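Cytosolic phospholipase A2 delta (Homo sapiens, PDB 5IZ5) hydrolyses glycerophospholipids at the sn-2 position in a calcium-dependent manner, preferring linoleic acid there and releasing a free fatty acid and a lysophospholipid. Local coordinates at residues E164-D169 against Y215-E220; L189-K194 against F211-M216; L219-S224 against V246-L251; G225-S230 against M259-P264; G254-M259 against Q272-G277. The protein carries 3 engineered substitutions. All coordinates share one frame; numbering follows the deposited sequence.

Contact 1: E164-D169 against Y215-E220; sequences ELSCLD and YMAALE
Ser166 and Tyr215 pair in antiparallel fashion through their backbones. Ser166 N donates to Tyr215 O at 2.8 Å, and Tyr215 N donates back to Ser166 O at 3.1 Å. A third bond runs from Ala217 N to Glu164 O at 3.0 Å; here the donor lies 40° out of the carbonyl plane. Glu164 O also accepts from a water at 2.7 Å. That water in turn accepts from Ala218 N, so it bridges Glu164, just ahead of the strand, to the type I turn Met216-Leu219. Among the side chains, with Tyr215 CG between its backbone N and carbonyl carbon (chi1 58°), the ring leans toward Ser166, whose CB sits over one face, 4.0 Å from the ring centroid, in a CH-pi contact. Leu168 CB meets the same ring at its edge, 3.7 Å from CE2. Ala217 CB touches Ser166 OG at 3.4 Å and packs beside the extended chain of Glu164. The Glu164 carboxylate is held from outside, by a salt bridge to Arg150 and by Asn153 N. Cys167 is tied to Cys278 by a disulfide. This is antiparallel strand pairing within one sheet of a beta-sandwich, consistent with the second C2-type domain ahead of the catalytic domain.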
# COMPACT_ATOMS: atom_id res chain seq x y z
N GLU B 164 9.97 -21.16 -7.96
CA GLU B 164 11.15 -21.21 -8.83
C GLU B 164 10.79 -20.69 -10.22
O GLU B 164 9.75 -21.06 -10.76
CB GLU B 164 11.69 -22.65 -8.94
CG GLU B 164 13.03 -22.73 -9.65
CD GLU B 164 13.53 -24.16 -9.79
OE1 GLU B 164 14.27 -24.42 -10.76
OE2 GLU B 164 13.21 -25.03 -8.95
N LEU B 165 11.62 -19.82 -10.77
CA LEU B 165 11.32 -19.15 -12.03
C LEU B 165 12.32 -19.58 -13.09
O LEU B 165 13.52 -19.58 -12.85
CB LEU B 165 11.36 -17.62 -11.89
CG LEU B 165 10.26 -16.81 -12.56
CD1 LEU B 165 8.89 -17.22 -12.04
CD2 LEU B 165 10.50 -15.33 -12.32
N SER B 166 11.80 -19.94 -14.26
CA SER B 166 12.62 -20.15 -15.44
C SER B 166 12.46 -18.97 -16.39
O SER B 166 11.44 -18.27 -16.39
CB SER B 166 12.23 -21.45 -16.13
OG SER B 166 12.46 -22.55 -15.28
N CYS B 167 13.49 -18.74 -17.19
CA CYS B 167 13.55 -17.63 -18.11
C CYS B 167 13.85 -18.20 -19.51
O CYS B 167 14.76 -19.02 -19.66
CB CYS B 167 14.66 -16.65 -17.69
SG CYS B 167 14.54 -15.61 -16.17
N LEU B 168 13.09 -17.81 -20.53
CA LEU B 168 13.33 -18.29 -21.89
C LEU B 168 13.50 -17.15 -22.89
O LEU B 168 12.63 -16.29 -23.01
CB LEU B 168 12.26 -19.31 -22.29
CG LEU B 168 11.36 -19.37 -23.54
CD1 LEU B 168 11.77 -18.55 -24.75
CD2 LEU B 168 11.22 -20.84 -23.92
N ASP B 169 14.64 -17.16 -23.58
CA ASP B 169 14.97 -16.11 -24.55
C ASP B 169 14.80 -16.60 -25.98
O ASP B 169 15.26 -17.69 -26.32
CB ASP B 169 16.42 -15.65 -24.35
CG ASP B 169 16.57 -14.63 -23.24
OD1 ASP B 169 15.60 -13.89 -22.95
OD2 ASP B 169 17.67 -14.55 -22.66
N TYR B 215 8.43 -17.62 -16.46
CA TYR B 215 7.39 -18.57 -16.10
C TYR B 215 7.89 -19.53 -15.04
O TYR B 215 9.09 -19.75 -14.89
CB TYR B 215 6.94 -19.35 -17.34
CG TYR B 215 8.06 -20.10 -18.01
CD1 TYR B 215 8.19 -21.47 -17.86
CD2 TYR B 215 9.01 -19.42 -18.76
CE1 TYR B 215 9.24 -22.16 -18.46
CE2 TYR B 215 10.05 -20.08 -19.36
CZ TYR B 215 10.16 -21.45 -19.21
OH TYR B 215 11.20 -22.10 -19.81
N MET B 216 6.96 -20.10 -14.30
CA MET B 216 7.30 -21.04 -13.25
C MET B 216 7.92 -22.33 -13.79
O MET B 216 7.38 -22.95 -14.72
CB MET B 216 6.04 -21.41 -12.48
CG MET B 216 5.64 -20.39 -11.44
SD MET B 216 4.01 -20.75 -10.78
CE MET B 216 4.16 -22.46 -10.34
N ALA B 217 9.03 -22.73 -13.18
CA ALA B 217 9.71 -23.97 -13.54
C ALA B 217 8.81 -25.19 -13.36
O ALA B 217 8.95 -26.17 -14.08
CB ALA B 217 10.98 -24.14 -12.72
N ALA B 218 7.88 -25.12 -12.41
CA ALA B 218 6.96 -26.23 -12.14
C ALA B 218 5.84 -26.45 -13.17
O ALA B 218 5.11 -27.44 -13.08
CB ALA B 218 6.34 -26.07 -10.76
N LEU B 219 5.70 -25.55 -14.14
CA LEU B 219 4.66 -25.73 -15.16
C LEU B 219 5.04 -26.80 -16.19
O LEU B 219 6.19 -26.92 -16.58
CB LEU B 219 4.40 -24.43 -15.93
CG LEU B 219 3.25 -23.46 -15.60
CD1 LEU B 219 2.80 -23.58 -14.15
CD2 LEU B 219 3.62 -22.02 -15.93
N GLU B 220 4.04 -27.55 -16.64
CA GLU B 220 4.13 -28.26 -17.91
C GLU B 220 3.42 -27.39 -18.92
O GLU B 220 2.20 -27.21 -18.86
CB GLU B 220 3.47 -29.63 -17.85
CG GLU B 220 3.40 -30.30 -19.22
CD GLU B 220 2.90 -31.72 -19.13
OE1 GLU B 220 1.90 -31.97 -18.42
OE2 GLU B 220 3.50 -32.60 -19.79
O HOH W 1 8.01 -23.12 -10.34

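Contact 2: L189-K194 against F211-M216; sequences LELVLK and FRFHYM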
# COMPACT_ATOMS: atom_id res chain seq x y z
N LEU B 189 5.31 -11.95 -36.18
CA LEU B 189 5.63 -13.13 -35.38
C LEU B 189 4.83 -13.12 -34.09
O LEU B 189 4.86 -12.14 -33.35
CB LEU B 189 7.13 -13.14 -35.04
CG LEU B 189 7.61 -14.24 -34.07
CD1 LEU B 189 7.48 -15.63 -34.68
CD2 LEU B 189 9.06 -13.98 -33.67
N GLU B 190 4.12 -14.21 -33.81
CA GLU B 190 3.39 -14.36 -32.55
C GLU B 190 3.97 -15.50 -31.73
O GLU B 190 3.97 -16.65 -32.17
CB GLU B 190 1.90 -14.61 -32.80
CG GLU B 190 1.13 -15.02 -31.55
CD GLU B 190 -0.36 -15.21 -31.78
OE1 GLU B 190 -1.09 -14.20 -31.80
OE2 GLU B 190 -0.79 -16.36 -31.94
N LEU B 191 4.46 -15.17 -30.52
CA LEU B 191 4.99 -16.15 -29.57
C LEU B 191 4.06 -16.27 -28.38
O LEU B 191 3.69 -15.27 -27.76
CB LEU B 191 6.37 -15.72 -29.08
CG LEU B 191 7.45 -15.54 -30.14
CD1 LEU B 191 8.68 -14.89 -29.53
CD2 LEU B 191 7.81 -16.87 -30.79
N VAL B 192 3.68 -17.50 -28.04
CA VAL B 192 2.78 -17.75 -26.93
C VAL B 192 3.40 -18.76 -25.98
O VAL B 192 3.88 -19.81 -26.41
CB VAL B 192 1.43 -18.31 -27.41
CG1 VAL B 192 0.45 -18.43 -26.25
CG2 VAL B 192 0.84 -17.43 -28.50
N LEU B 193 3.39 -18.43 -24.69
CA LEU B 193 3.87 -19.32 -23.65
C LEU B 193 2.87 -19.27 -22.50
O LEU B 193 2.98 -18.44 -21.60
CB LEU B 193 5.28 -18.91 -23.21
CG LEU B 193 6.02 -19.65 -22.08
CD1 LEU B 193 5.51 -21.05 -21.80
CD2 LEU B 193 7.52 -19.67 -22.34
N LYS B 194 1.89 -20.17 -22.56
CA LYS B 194 0.82 -20.22 -21.56
C LYS B 194 1.38 -20.44 -20.16
O LYS B 194 2.17 -21.36 -19.95
CB LYS B 194 -0.17 -21.34 -21.86
CG LYS B 194 -1.42 -20.96 -22.63
CD LYS B 194 -2.46 -22.05 -22.40
CE LYS B 194 -3.82 -21.48 -22.00
NZ LYS B 194 -4.68 -22.51 -21.34
N PHE B 211 13.15 -11.64 -27.43
CA PHE B 211 12.03 -11.80 -26.51
C PHE B 211 12.43 -12.59 -25.28
O PHE B 211 13.22 -13.54 -25.36
CB PHE B 211 10.87 -12.53 -27.18
CG PHE B 211 10.45 -11.93 -28.48
CD1 PHE B 211 9.43 -10.99 -28.53
CD2 PHE B 211 11.08 -12.30 -29.66
CE1 PHE B 211 9.04 -10.43 -29.73
CE2 PHE B 211 10.69 -11.74 -30.87
CZ PHE B 211 9.67 -10.80 -30.91
N ARG B 212 11.87 -12.21 -24.13
CA ARG B 212 12.08 -12.93 -22.89
C ARG B 212 10.73 -13.29 -22.30
O ARG B 212 9.84 -12.45 -22.22
CB ARG B 212 12.86 -12.04 -21.91
CG ARG B 212 12.90 -12.54 -20.46
CD ARG B 212 14.16 -13.29 -20.12
NE ARG B 212 15.33 -12.44 -20.23
CZ ARG B 212 16.57 -12.88 -20.04
NH1 ARG B 212 16.80 -14.15 -19.73
NH2 ARG B 212 17.58 -12.04 -20.16
N PHE B 213 10.58 -14.56 -21.90
CA PHE B 213 9.42 -15.00 -21.14
C PHE B 213 9.88 -15.45 -19.76
O PHE B 213 10.90 -16.14 -19.62
CB PHE B 213 8.72 -16.17 -21.82
CG PHE B 213 8.01 -15.80 -23.09
CD1 PHE B 213 6.64 -15.52 -23.09
CD2 PHE B 213 8.69 -15.76 -24.29
CE1 PHE B 213 5.98 -15.20 -24.27
CE2 PHE B 213 8.04 -15.44 -25.47
CZ PHE B 213 6.68 -15.16 -25.46
N HIS B 214 9.10 -15.08 -18.74
CA HIS B 214 9.31 -15.58 -17.39
C HIS B 214 8.14 -16.45 -17.01
O HIS B 214 6.98 -16.07 -17.21
CB HIS B 214 9.41 -14.41 -16.42
CG HIS B 214 10.51 -13.45 -16.73
ND1 HIS B 214 10.37 -12.44 -17.67
CD2 HIS B 214 11.76 -13.32 -16.23
CE1 HIS B 214 11.48 -11.74 -17.73
NE2 HIS B 214 12.34 -12.25 -16.87
N TYR B 215 8.43 -17.62 -16.46
CA TYR B 215 7.39 -18.57 -16.10
C TYR B 215 7.89 -19.53 -15.04
O TYR B 215 9.09 -19.75 -14.89
CB TYR B 215 6.94 -19.35 -17.34
CG TYR B 215 8.06 -20.10 -18.01
CD1 TYR B 215 8.19 -21.47 -17.86
CD2 TYR B 215 9.01 -19.42 -18.76
CE1 TYR B 215 9.24 -22.16 -18.46
CE2 TYR B 215 10.05 -20.08 -19.36
CZ TYR B 215 10.16 -21.45 -19.21
OH TYR B 215 11.20 -22.10 -19.81
N MET B 216 6.96 -20.10 -14.30
CA MET B 216 7.30 -21.04 -13.25
C MET B 216 7.92 -22.33 -13.79
O MET B 216 7.38 -22.95 -14.72
CB MET B 216 6.04 -21.41 -12.48
CG MET B 216 5.64 -20.39 -11.44
SD MET B 216 4.01 -20.75 -10.78
CE MET B 216 4.16 -22.46 -10.34
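Leu193 reaches from its strand to Phe213 and Tyr215 on the facing strand. The two strands belong to opposite sheets of a C2-type beta-sandwich. Their axes run 9.1 Å apart and differ in direction by 14°, and the contact is made mainly by side chains. Leu193 CB lies 3.7 Å from Phe213 CD1. CG then stands anti to the backbone N (chi1 177°), and the two side chains slide past each other in opposite directions. At the tip, Leu193 CD2 touches Phe213 CB at 3.7 Å. The same methyl sits over a face of the Tyr215 ring, 4.2 Å from its centroid. Leu193 CD1 packs against Leu248 CD1 of strand 244-248. Two residues before Leu193, Leu191 CB meets the edge of the Phe213 ring, 3.7 Å from CZ. An alanine in place of Phe213 would probably open a gap between Leu191 and Leu193, leaving both CB atoms without their ring partner. Outside the pair, Leu223 and Gln201 also touch Phe213. Leu189 CD2 comes to Phe211 CE2 at 3.9 Å, neither over the face nor at the edge. Leu191 crosses Phe211 at about a right angle, and its CD1 lies 3.5 Å above the ring plane, offset toward the rim.

Contact 3: L219-S224 against V246-L251; sequences LETELS and VPLRPL
Leu248 lays its side chain against the backbone of the neighbouring strand. Its CB is 3.4 Å from Thr221 O, and its CD1 reaches Leu223 N at 3.7 Å. CG lies anti to the carbonyl carbon (chi1 -62°), which brings it near Glu222 CA. Thr221 and Leu248 lie side by side and point the same way, with Thr221 CG2 4.1 Å from Leu248 CB. Leu223 and Val246 lie on this same buried face. The backbones pair antiparallel. Leu248 N donates to Thr221 O at 2.7 Å, and Thr221 N donates back to Leu248 O. Leu223 and Val246 form the second hydrogen-bonded pair, with Val246 N to Leu223 O at 2.8 Å. Between the two hydrogen-bonded pairs, Glu222 and Pro247 form a non-hydrogen-bonded pair on the more exposed face. Pro247 has no N-H to give, and this position needs none. The Glu222 carboxylate turns to Thr245 OG1.

Beyond the strands, Pro250 CG packs on Leu219 O at 3.7 Å and on Glu220 CB. Glu220 OE2 and Arg249 NE form a long salt bridge of 3.7 Å at the surface, near the guanidinium plane. Strand 221-228 lies between strands 188-193 and 244-248 in a four-stranded antiparallel sheet. Thr221 OG1 hydrogen-bonds to Lys194 O, at the end of strand 188-193, and Leu248 touches Leu168 of strand 160-172 in the facing sheet.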
# COMPACT_ATOMS: atom_id res chain seq x y z
N LEU B 219 5.70 -25.55 -14.14
CA LEU B 219 4.66 -25.73 -15.16
C LEU B 219 5.04 -26.80 -16.19
O LEU B 219 6.19 -26.92 -16.58
CB LEU B 219 4.40 -24.43 -15.93
CG LEU B 219 3.25 -23.46 -15.60
CD1 LEU B 219 2.80 -23.58 -14.15
CD2 LEU B 219 3.62 -22.02 -15.93
N GLU B 220 4.04 -27.55 -16.64
CA GLU B 220 4.13 -28.26 -17.91
C GLU B 220 3.42 -27.39 -18.92
O GLU B 220 2.20 -27.21 -18.86
CB GLU B 220 3.47 -29.63 -17.85
CG GLU B 220 3.40 -30.30 -19.22
CD GLU B 220 2.90 -31.72 -19.13
OE1 GLU B 220 1.90 -31.97 -18.42
OE2 GLU B 220 3.50 -32.60 -19.79
N THR B 221 4.19 -26.84 -19.85
CA THR B 221 3.64 -25.92 -20.83
C THR B 221 4.49 -25.98 -22.10
O THR B 221 5.27 -26.91 -22.29
CB THR B 221 3.54 -24.50 -20.23
OG1 THR B 221 2.88 -23.64 -21.15
CG2 THR B 221 4.91 -23.92 -19.87
N GLU B 222 4.32 -25.00 -22.98
CA GLU B 222 5.04 -25.00 -24.26
C GLU B 222 5.15 -23.59 -24.79
O GLU B 222 4.36 -22.73 -24.43
CB GLU B 222 4.28 -25.85 -25.27
CG GLU B 222 2.84 -25.41 -25.48
CD GLU B 222 2.07 -26.34 -26.39
OE1 GLU B 222 2.33 -26.30 -27.60
OE2 GLU B 222 1.21 -27.11 -25.91
N LEU B 223 6.13 -23.38 -25.65
CA LEU B 223 6.21 -22.16 -26.44
C LEU B 223 5.73 -22.49 -27.84
O LEU B 223 6.28 -23.39 -28.50
CB LEU B 223 7.64 -21.64 -26.53
CG LEU B 223 7.77 -20.41 -27.45
CD1 LEU B 223 7.58 -19.12 -26.68
CD2 LEU B 223 9.11 -20.41 -28.18
N SER B 224 4.72 -21.77 -28.31
CA SER B 224 4.27 -21.89 -29.70
C SER B 224 4.61 -20.63 -30.48
O SER B 224 4.52 -19.52 -29.95
CB SER B 224 2.78 -22.18 -29.77
OG SER B 224 2.03 -21.05 -29.36
N VAL B 246 7.46 -25.84 -28.99
CA VAL B 246 8.58 -26.41 -28.25
C VAL B 246 8.09 -26.70 -26.83
O VAL B 246 7.73 -25.78 -26.10
CB VAL B 246 9.76 -25.43 -28.21
CG1 VAL B 246 10.89 -26.00 -27.37
CG2 VAL B 246 10.24 -25.13 -29.61
N PRO B 247 8.05 -27.99 -26.44
CA PRO B 247 7.53 -28.32 -25.12
C PRO B 247 8.44 -27.83 -24.01
O PRO B 247 9.66 -27.74 -24.19
CB PRO B 247 7.47 -29.85 -25.12
CG PRO B 247 8.51 -30.26 -26.11
CD PRO B 247 8.54 -29.19 -27.16
N LEU B 248 7.84 -27.48 -22.88
CA LEU B 248 8.57 -27.00 -21.72
C LEU B 248 8.15 -27.87 -20.53
O LEU B 248 7.06 -27.69 -19.97
CB LEU B 248 8.28 -25.51 -21.49
CG LEU B 248 8.70 -24.58 -22.63
CD1 LEU B 248 8.08 -23.19 -22.48
CD2 LEU B 248 10.21 -24.47 -22.73
N ARG B 249 9.00 -28.82 -20.18
CA ARG B 249 8.68 -29.80 -19.13
C ARG B 249 9.11 -29.29 -17.76
O ARG B 249 10.06 -28.52 -17.66
CB ARG B 249 9.34 -31.16 -19.43
CG ARG B 249 8.52 -32.12 -20.28
CD ARG B 249 7.66 -31.48 -21.38
NE ARG B 249 6.61 -32.39 -21.80
CZ ARG B 249 6.79 -33.45 -22.60
NH1 ARG B 249 7.99 -33.75 -23.07
NH2 ARG B 249 5.75 -34.21 -22.92
N PRO B 250 8.39 -29.71 -16.70
CA PRO B 250 8.66 -29.19 -15.36
C PRO B 250 10.06 -29.45 -14.86
O PRO B 250 10.61 -30.53 -15.08
CB PRO B 250 7.67 -29.95 -14.48
CG PRO B 250 6.58 -30.36 -15.39
CD PRO B 250 7.25 -30.64 -16.70
N LEU B 251 10.63 -28.44 -14.21
CA LEU B 251 11.92 -28.56 -13.54
C LEU B 251 13.04 -29.14 -14.43
O LEU B 251 13.90 -29.87 -13.95
CB LEU B 251 11.79 -29.43 -12.27
CG LEU B 251 10.97 -28.94 -11.06
CD1 LEU B 251 11.00 -27.43 -10.89
CD2 LEU B 251 9.55 -29.46 -11.09

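Contact 4: G225-S230 against M259-P264; sequences GRLRSS and MDVPAP
Leu227 CD2 touches Val261 CG1 at 3.7 Å and lies 3.6 Å from Val261 O. The same methyl comes within 4.3 Å of Ala263 CB. Further back, Leu227 CB rests against Pro262 O at 3.7 Å. One leucine thus packs on both the side chains and the backbone of the opposing strand. Val261 CG1, anti to the backbone N (chi1 -177°), reaches Leu227 CD2 and also meets Arg226 CA at 3.8 Å. Toward the end of 259-264, the ring of Pro264 adds a second patch. Its CG lies 3.7 Å from Ser229 OG, and its CD packs loosely on Leu227 CB.

A water forms the polar link. It accepts from Leu227 N at 2.7 Å and donates to Pro262 O at 2.6 Å, joining backbones that do not bond directly. Outside this shell, Leu244 and Leu271 touch Val261, and Val269 touches Leu227. Ser229, Ala263 and Pro264 all touch Leu187. Each strand is held by its own sheet: backbone hydrogen bonds join Arg226 to Glu190 and Val261 to Val269. The strand directions differ by 29°. Such side-chain packing, with a water between the backbones, joins strands 221-228 and 255-263 from the two sheets of a C2-type beta-sandwich.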
# COMPACT_ATOMS: atom_id res chain seq x y z
N GLY B 225 5.02 -20.82 -31.74
CA GLY B 225 5.47 -19.73 -32.60
C GLY B 225 4.86 -19.83 -33.98
O GLY B 225 4.74 -20.92 -34.55
N ARG B 226 4.49 -18.68 -34.55
CA ARG B 226 3.93 -18.65 -35.89
C ARG B 226 4.04 -17.27 -36.53
O ARG B 226 4.16 -16.25 -35.83
CB ARG B 226 2.47 -19.12 -35.91
CG ARG B 226 1.52 -18.29 -35.06
CD ARG B 226 0.17 -18.08 -35.73
NE ARG B 226 -0.76 -19.16 -35.43
CZ ARG B 226 -1.21 -20.09 -36.29
NH1 ARG B 226 -0.81 -20.12 -37.56
NH2 ARG B 226 -2.07 -21.00 -35.85
N LEU B 227 4.01 -17.26 -37.86
CA LEU B 227 4.05 -16.03 -38.64
C LEU B 227 2.70 -15.78 -39.29
O LEU B 227 2.13 -16.67 -39.90
CB LEU B 227 5.14 -16.13 -39.71
CG LEU B 227 6.50 -15.45 -39.52
CD1 LEU B 227 6.69 -14.75 -38.18
CD2 LEU B 227 7.63 -16.45 -39.77
N ARG B 228 2.22 -14.54 -39.16
CA ARG B 228 0.95 -14.11 -39.76
C ARG B 228 1.15 -12.92 -40.68
O ARG B 228 2.03 -12.08 -40.44
CB ARG B 228 -0.04 -13.72 -38.66
CG ARG B 228 -1.09 -14.78 -38.36
CD ARG B 228 -1.75 -14.57 -37.00
NE ARG B 228 -2.08 -15.85 -36.37
CZ ARG B 228 -2.64 -15.98 -35.17
NH1 ARG B 228 -2.96 -14.91 -34.44
NH2 ARG B 228 -2.90 -17.20 -34.69
N SER B 229 0.32 -12.85 -41.72
CA SER B 229 0.26 -11.71 -42.63
C SER B 229 -1.20 -11.34 -42.94
O SER B 229 -2.12 -12.10 -42.61
CB SER B 229 1.03 -11.99 -43.92
OG SER B 229 0.25 -12.75 -44.83
N SER B 230 -1.39 -10.18 -43.57
CA SER B 230 -2.71 -9.75 -44.01
C SER B 230 -3.24 -10.65 -45.13
O SER B 230 -4.35 -11.18 -45.05
CB SER B 230 -2.67 -8.30 -44.48
OG SER B 230 -1.59 -8.11 -45.41
N MET B 259 14.86 -23.43 -34.56
CA MET B 259 13.88 -23.88 -35.52
C MET B 259 13.49 -22.78 -36.48
O MET B 259 13.62 -21.58 -36.20
CB MET B 259 12.64 -24.47 -34.85
CG MET B 259 12.66 -25.99 -34.75
SD MET B 259 11.12 -26.71 -34.13
CE MET B 259 11.63 -28.39 -33.78
N ASP B 260 13.01 -23.23 -37.63
CA ASP B 260 12.63 -22.34 -38.70
C ASP B 260 11.11 -22.24 -38.73
O ASP B 260 10.42 -23.22 -38.97
CB ASP B 260 13.19 -22.88 -40.02
CG ASP B 260 14.71 -22.97 -40.03
OD1 ASP B 260 15.24 -23.95 -40.57
OD2 ASP B 260 15.37 -22.07 -39.47
N VAL B 261 10.60 -21.04 -38.44
CA VAL B 261 9.17 -20.79 -38.41
C VAL B 261 8.75 -20.54 -39.84
O VAL B 261 9.26 -19.62 -40.47
CB VAL B 261 8.81 -19.56 -37.54
CG1 VAL B 261 7.30 -19.37 -37.45
CG2 VAL B 261 9.39 -19.71 -36.14
N PRO B 262 7.81 -21.34 -40.37
CA PRO B 262 7.41 -21.13 -41.75
C PRO B 262 6.64 -19.84 -41.94
O PRO B 262 5.85 -19.45 -41.06
CB PRO B 262 6.51 -22.33 -42.03
CG PRO B 262 5.91 -22.65 -40.72
CD PRO B 262 6.99 -22.37 -39.71
N ALA B 263 6.87 -19.17 -43.07
CA ALA B 263 6.15 -17.96 -43.43
C ALA B 263 5.10 -18.29 -44.47
O ALA B 263 5.22 -19.30 -45.16
CB ALA B 263 7.11 -16.93 -43.99
N PRO B 264 4.05 -17.46 -44.59
CA PRO B 264 3.14 -17.58 -45.72
C PRO B 264 3.85 -17.09 -46.99
O PRO B 264 4.39 -15.98 -47.00
CB PRO B 264 1.99 -16.63 -45.37
CG PRO B 264 2.60 -15.62 -44.47
CD PRO B 264 3.71 -16.31 -43.73
O HOH W 2 4.15 -19.70 -39.05

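Contact 5: G254-M259 against Q272-G277; sequences GKEVTM and QLKAEG
Leu273 O accepts from Val257 N at 2.8 Å with an N-H...O angle of 170°. Leu273 N donates back to Val257 O at the same length. Lys255 and Ala275 form the next hydrogen-bonded pair. Its Lys255 N to Ala275 O bond is 3.2 Å, and the return bond is weak. The two strands form the beta hairpin 255-263/266-277, at an edge of the larger sheet of the C2-type beta-sandwich. Strand 160-172 also flanks strand 266-277. Lys274 and Glu256 cross obliquely on the outer face. Lys274 CG runs past Lys255 O at 3.2 Å, and its CD lies 3.5 Å from Glu256 OE1. Lys274 NZ completes a long salt bridge to Glu256 OE1 at 3.9 Å. An alanine at Lys274 would probably leave the Glu256 carboxylate without this charged mate and remove the cover that CG and CD give Lys255 O. Thr258 and Gln272 lie side by side on the same face, with Thr258 OG1 3.9 Å from Gln272 CG. On the other face, Lys255 NZ bonds to Pro247 O.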
# COMPACT_ATOMS: atom_id res chain seq x y z
N GLY B 254 18.38 -26.26 -18.43
CA GLY B 254 18.56 -25.43 -19.61
C GLY B 254 18.79 -26.21 -20.89
O GLY B 254 19.35 -27.31 -20.88
N LYS B 255 18.34 -25.63 -22.00
CA LYS B 255 18.48 -26.24 -23.32
C LYS B 255 18.49 -25.15 -24.37
O LYS B 255 18.19 -23.99 -24.09
CB LYS B 255 17.29 -27.15 -23.58
CG LYS B 255 15.99 -26.41 -23.71
CD LYS B 255 14.86 -27.37 -23.94
CE LYS B 255 13.60 -26.65 -24.30
NZ LYS B 255 12.56 -27.66 -24.60
N GLU B 256 18.81 -25.55 -25.59
CA GLU B 256 18.98 -24.62 -26.70
C GLU B 256 18.44 -25.24 -27.97
O GLU B 256 18.90 -26.30 -28.39
CB GLU B 256 20.47 -24.31 -26.84
CG GLU B 256 20.80 -23.06 -27.66
CD GLU B 256 21.94 -22.23 -27.08
OE1 GLU B 256 22.70 -22.75 -26.24
OE2 GLU B 256 22.07 -21.05 -27.46
N VAL B 257 17.46 -24.58 -28.58
CA VAL B 257 16.83 -25.09 -29.79
C VAL B 257 16.89 -24.04 -30.88
O VAL B 257 16.85 -22.83 -30.61
CB VAL B 257 15.36 -25.50 -29.53
CG1 VAL B 257 14.62 -25.77 -30.83
CG2 VAL B 257 15.32 -26.72 -28.64
N THR B 258 17.03 -24.51 -32.12
CA THR B 258 16.91 -23.69 -33.31
C THR B 258 15.78 -24.28 -34.12
O THR B 258 15.73 -25.49 -34.35
CB THR B 258 18.16 -23.71 -34.19
OG1 THR B 258 19.32 -23.47 -33.38
CG2 THR B 258 18.07 -22.66 -35.30
N MET B 259 14.86 -23.43 -34.56
CA MET B 259 13.88 -23.88 -35.52
C MET B 259 13.49 -22.78 -36.48
O MET B 259 13.62 -21.58 -36.20
CB MET B 259 12.64 -24.47 -34.85
CG MET B 259 12.66 -25.99 -34.75
SD MET B 259 11.12 -26.71 -34.13
CE MET B 259 11.63 -28.39 -33.78
N GLN B 272 16.22 -18.78 -32.50
CA GLN B 272 17.03 -19.52 -31.55
C GLN B 272 16.51 -19.27 -30.15
O GLN B 272 16.41 -18.12 -29.70
CB GLN B 272 18.50 -19.13 -31.69
CG GLN B 272 19.10 -19.61 -33.00
CD GLN B 272 20.53 -19.18 -33.21
OE1 GLN B 272 20.87 -18.49 -34.18
NE2 GLN B 272 21.40 -19.57 -32.29
N LEU B 273 16.17 -20.33 -29.44
CA LEU B 273 15.77 -20.10 -28.06
C LEU B 273 16.48 -20.97 -27.05
O LEU B 273 16.83 -22.12 -27.32
CB LEU B 273 14.24 -20.08 -27.87
CG LEU B 273 13.26 -21.23 -28.03
CD1 LEU B 273 13.27 -21.80 -29.44
CD2 LEU B 273 13.50 -22.31 -27.00
N LYS B 274 16.74 -20.36 -25.89
CA LYS B 274 17.34 -21.06 -24.77
C LYS B 274 16.58 -20.78 -23.49
O LYS B 274 16.44 -19.63 -23.07
CB LYS B 274 18.81 -20.67 -24.60
CG LYS B 274 19.42 -21.18 -23.29
CD LYS B 274 20.74 -21.92 -23.46
CE LYS B 274 21.09 -22.72 -22.21
NZ LYS B 274 22.30 -23.56 -22.40
N ALA B 275 16.13 -21.86 -22.86
CA ALA B 275 15.50 -21.80 -21.56
C ALA B 275 16.58 -21.99 -20.50
O ALA B 275 17.44 -22.86 -20.62
CB ALA B 275 14.45 -22.89 -21.44
N GLU B 276 16.53 -21.15 -19.47
CA GLU B 276 17.53 -21.15 -18.41
C GLU B 276 16.85 -20.89 -17.07
O GLU B 276 15.78 -20.29 -17.02
CB GLU B 276 18.59 -20.07 -18.69
CG GLU B 276 20.02 -20.56 -18.61
CD GLU B 276 21.03 -19.45 -18.89
OE1 GLU B 276 20.73 -18.27 -18.60
OE2 GLU B 276 22.13 -19.77 -19.40
N GLY B 277 17.46 -21.36 -15.99
CA GLY B 277 17.01 -20.98 -14.65
C GLY B 277 17.14 -19.48 -14.51
O GLY B 277 18.15 -18.90 -14.91

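How the contacts relate
All five contacts lie in one C2-type domain. Contacts 1 and 2 are buried; contacts 3, 4 and 5 are only partly so. Contacts 1, 3 and 5 pair strands within a sheet by backbone bonds, and contacts 3 and 5 add long salt bridges at the surface. Contacts 2 and 4 join facing sheets by side-chain packing, aromatic in contact 2, aliphatic and water-bridged in contact 4. Contacts 1 and 2 share strand 210-216, contacts 3 and 4 strand 221-228, and contacts 4 and 5 strand 255-263. Strand 160-172 ties contact 1 to contact 5, through Cys167 N to Glu276 O. A backbone bond between Val192 O and Ser224 N joins contacts 2 and 3.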